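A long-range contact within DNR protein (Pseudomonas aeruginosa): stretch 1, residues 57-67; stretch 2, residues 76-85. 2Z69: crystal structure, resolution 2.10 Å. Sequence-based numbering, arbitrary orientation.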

# COMPACT_ATOMS: atom_id res chain seq x y z
N TYR B 57 -17.82 5.18 2.00
CA TYR B 57 -19.16 5.29 1.45
C TYR B 57 -19.24 4.79 0.00
O TYR B 57 -18.32 4.97 -0.79
CB TYR B 57 -19.63 6.74 1.52
CG TYR B 57 -19.80 7.17 2.95
CD1 TYR B 57 -18.70 7.57 3.72
CD2 TYR B 57 -21.05 7.11 3.55
CE1 TYR B 57 -18.87 7.91 5.08
CE2 TYR B 57 -21.22 7.42 4.88
CZ TYR B 57 -20.14 7.85 5.63
OH TYR B 57 -20.37 8.17 6.96
N TYR B 58 -20.33 4.11 -0.31
CA TYR B 58 -20.72 3.89 -1.69
C TYR B 58 -21.93 4.77 -1.98
O TYR B 58 -22.92 4.75 -1.23
CB TYR B 58 -21.05 2.43 -1.90
CG TYR B 58 -21.52 2.10 -3.29
CD1 TYR B 58 -22.89 2.04 -3.55
CD2 TYR B 58 -20.63 1.84 -4.31
CE1 TYR B 58 -23.37 1.74 -4.79
CE2 TYR B 58 -21.10 1.51 -5.61
CZ TYR B 58 -22.48 1.46 -5.81
OH TYR B 58 -23.02 1.18 -7.01
N LEU B 59 -21.86 5.54 -3.06
CA LEU B 59 -22.96 6.46 -3.43
C LEU B 59 -23.95 5.73 -4.34
O LEU B 59 -23.70 5.50 -5.53
CB LEU B 59 -22.38 7.73 -4.10
CG LEU B 59 -23.27 8.93 -4.42
CD1 LEU B 59 -24.08 9.37 -3.23
CD2 LEU B 59 -22.41 10.09 -4.96
N ILE B 60 -25.10 5.36 -3.77
CA ILE B 60 -26.11 4.63 -4.55
C ILE B 60 -26.70 5.60 -5.57
O ILE B 60 -26.68 5.34 -6.76
CB ILE B 60 -27.21 4.01 -3.66
CG1 ILE B 60 -26.61 3.05 -2.61
CG2 ILE B 60 -28.29 3.33 -4.52
CD1 ILE B 60 -27.40 3.09 -1.29
N SER B 61 -27.16 6.77 -5.10
CA SER B 61 -27.84 7.72 -5.98
C SER B 61 -27.46 9.08 -5.49
O SER B 61 -27.25 9.28 -4.29
CB SER B 61 -29.36 7.53 -5.92
OG SER B 61 -29.87 7.86 -4.62
N GLY B 62 -27.37 10.03 -6.42
CA GLY B 62 -27.09 11.41 -6.02
C GLY B 62 -25.68 11.81 -6.39
O GLY B 62 -25.12 11.28 -7.36
N CYS B 63 -25.10 12.74 -5.61
CA CYS B 63 -23.84 13.42 -5.96
C CYS B 63 -23.26 14.14 -4.74
O CYS B 63 -23.95 14.87 -4.05
CB CYS B 63 -24.07 14.39 -7.12
SG CYS B 63 -22.61 15.32 -7.70
N VAL B 64 -21.97 13.90 -4.46
CA VAL B 64 -21.34 14.38 -3.19
C VAL B 64 -20.09 15.18 -3.56
O VAL B 64 -19.34 14.76 -4.44
CB VAL B 64 -20.98 13.18 -2.30
CG1 VAL B 64 -19.87 13.51 -1.30
CG2 VAL B 64 -22.26 12.65 -1.58
N LYS B 65 -19.90 16.37 -2.97
CA LYS B 65 -18.66 17.10 -3.18
C LYS B 65 -17.76 17.00 -1.94
O LYS B 65 -18.24 16.96 -0.78
CB LYS B 65 -18.91 18.56 -3.56
CG LYS B 65 -19.48 19.45 -2.45
CD LYS B 65 -19.30 20.93 -2.79
CE LYS B 65 -20.01 21.78 -1.73
NZ LYS B 65 -19.92 23.29 -1.93
N ILE B 66 -16.44 16.97 -2.17
CA ILE B 66 -15.49 16.80 -1.06
C ILE B 66 -14.47 17.95 -1.06
O ILE B 66 -13.83 18.19 -2.06
CB ILE B 66 -14.79 15.37 -1.15
CG1 ILE B 66 -15.87 14.27 -1.17
CG2 ILE B 66 -13.75 15.19 -0.02
CD1 ILE B 66 -15.36 12.91 -1.02
N TYR B 67 -14.33 18.64 0.06
CA TYR B 67 -13.56 19.89 0.14
C TYR B 67 -12.97 20.13 1.54
O TYR B 67 -13.51 19.61 2.52
CB TYR B 67 -14.44 21.11 -0.21
CG TYR B 67 -15.63 21.35 0.75
CD1 TYR B 67 -16.82 20.68 0.56
CD2 TYR B 67 -15.54 22.25 1.83
CE1 TYR B 67 -17.90 20.87 1.40
CE2 TYR B 67 -16.64 22.46 2.68
CZ TYR B 67 -17.82 21.75 2.44
OH TYR B 67 -18.94 21.90 3.23
N LYS B 76 -11.43 24.58 -0.47
CA LYS B 76 -10.58 23.92 -1.47
C LYS B 76 -11.19 22.57 -1.84
O LYS B 76 -11.34 21.71 -0.99
CB LYS B 76 -9.13 23.73 -1.00
CG LYS B 76 -8.43 22.60 -1.78
CD LYS B 76 -6.93 22.72 -1.92
CE LYS B 76 -6.38 21.68 -2.93
NZ LYS B 76 -7.14 20.39 -2.91
N ILE B 77 -11.50 22.37 -3.13
CA ILE B 77 -12.24 21.18 -3.56
C ILE B 77 -11.32 20.00 -3.90
O ILE B 77 -10.35 20.16 -4.62
CB ILE B 77 -13.22 21.50 -4.76
CG1 ILE B 77 -14.08 22.76 -4.48
CG2 ILE B 77 -14.07 20.27 -5.14
CD1 ILE B 77 -15.21 22.57 -3.59
N LEU B 78 -11.62 18.82 -3.36
CA LEU B 78 -10.83 17.60 -3.63
C LEU B 78 -11.43 16.81 -4.80
O LEU B 78 -10.70 16.45 -5.75
CB LEU B 78 -10.76 16.69 -2.37
CG LEU B 78 -9.82 17.12 -1.23
CD1 LEU B 78 -10.39 18.29 -0.47
CD2 LEU B 78 -9.57 16.00 -0.28
N GLU B 79 -12.74 16.57 -4.75
CA GLU B 79 -13.41 15.81 -5.79
C GLU B 79 -14.92 16.00 -5.75
O GLU B 79 -15.48 16.41 -4.74
CB GLU B 79 -13.06 14.32 -5.65
CG GLU B 79 -13.15 13.84 -4.20
CD GLU B 79 -12.47 12.48 -3.94
OE1 GLU B 79 -12.63 11.54 -4.78
OE2 GLU B 79 -11.79 12.34 -2.89
N VAL B 80 -15.56 15.71 -6.87
CA VAL B 80 -17.00 15.59 -6.94
C VAL B 80 -17.28 14.13 -7.30
O VAL B 80 -16.78 13.64 -8.32
CB VAL B 80 -17.61 16.54 -7.98
CG1 VAL B 80 -19.12 16.32 -8.10
CG2 VAL B 80 -17.27 18.02 -7.60
N THR B 81 -18.01 13.42 -6.44
CA THR B 81 -18.29 11.99 -6.66
C THR B 81 -19.67 11.76 -7.30
O THR B 81 -20.67 12.27 -6.82
CB THR B 81 -18.21 11.21 -5.34
OG1 THR B 81 -16.95 11.50 -4.68
CG2 THR B 81 -18.33 9.70 -5.59
N ASN B 82 -19.69 10.98 -8.37
CA ASN B 82 -20.93 10.62 -9.08
C ASN B 82 -21.51 9.31 -8.54
O ASN B 82 -20.77 8.52 -7.92
CB ASN B 82 -20.65 10.50 -10.58
CG ASN B 82 -20.13 11.81 -11.18
OD1 ASN B 82 -20.73 12.87 -11.01
ND2 ASN B 82 -18.98 11.74 -11.84
N GLU B 83 -22.80 9.07 -8.78
CA GLU B 83 -23.41 7.83 -8.30
C GLU B 83 -22.66 6.58 -8.75
O GLU B 83 -21.91 6.61 -9.74
CB GLU B 83 -24.94 7.75 -8.60
CG GLU B 83 -25.40 7.76 -10.03
CD GLU B 83 -26.93 8.00 -10.12
OE1 GLU B 83 -27.50 8.71 -9.23
OE2 GLU B 83 -27.55 7.52 -11.08
N ARG B 84 -22.85 5.49 -8.00
CA ARG B 84 -22.18 4.20 -8.24
C ARG B 84 -20.63 4.29 -8.12
O ARG B 84 -19.89 3.55 -8.79
CB ARG B 84 -22.63 3.58 -9.57
CG ARG B 84 -24.15 3.35 -9.67
CD ARG B 84 -24.53 2.52 -10.94
NE ARG B 84 -24.30 3.25 -12.20
CZ ARG B 84 -25.06 4.25 -12.66
NH1 ARG B 84 -26.12 4.68 -11.98
NH2 ARG B 84 -24.74 4.84 -13.79
N ASN B 85 -20.17 5.20 -7.27
CA ASN B 85 -18.75 5.35 -6.96
C ASN B 85 -18.57 5.43 -5.48
O ASN B 85 -19.52 5.69 -4.79
CB ASN B 85 -18.21 6.62 -7.56
CG ASN B 85 -17.94 6.47 -9.00
OD1 ASN B 85 -16.95 5.89 -9.38
ND2 ASN B 85 -18.84 6.99 -9.82
O HOH W 1 -24.43 10.96 -10.03

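Two antiparallel strands, one through Val64-Tyr67 and one through Lys76-Thr81, form the main part of this contact. At Val64-Thr81 and Ile66-Glu79 the backbones satisfy each other; Lys65 and Val80 turn their N and O atoms away from each other. Val64 N donates to Thr81 O (3.1 Å), and Thr81 N donates to Val64 O (2.8 Å). Ile66 N donates to Glu79 O at 2.8 Å. Ile66 O accepts two hydrogen bonds, from Leu78 N at 2.6 Å and, weakly, from Glu79 N at 3.3 Å. This double use marks a beta bulge, where the register shifts by one and Tyr67 pairs with Ile77.

Before the corner at Ile60, the strand holding Leu59 meets Arg84 and Asn85. Leu59 N donates to Asn85 O (2.9 Å), and Leu59 O accepts from Arg84 N (2.6 Å). Just past the corner, Glu83 serves the backbone with its side chain: OE1 accepts from Gly62 N at 3.1 Å. A water donates to Gly62 O and accepts from Glu83 N, both at 2.8 Å. Gly62 suits its backbone angles, since a CB would jam against the carbonyl O of Ser61.

The other Glu83 oxygen, OE2, forms a salt bridge with Arg84 NH1 at 3.3 Å. Asn85 ND2 donates to Asn82 O at 3.1 Å.

Side chains alternate between the faces, except at the bulge, where Leu78 points sideways. Val64, Ile66, Glu79 and Thr81 share one face. Ile66 loses the most area to the other stretch; its CB lies 3.8 Å from Glu79 CG, packing on the aliphatic part of that side chain. The Glu79 carboxylate is satisfied elsewhere in the structure. On the other face, Cys63 SG meets Val80 CG1 at 3.7 Å, and Tyr67 CB meets Ile77 CD1 at 3.8 Å. The contact buries 852 Å² in total.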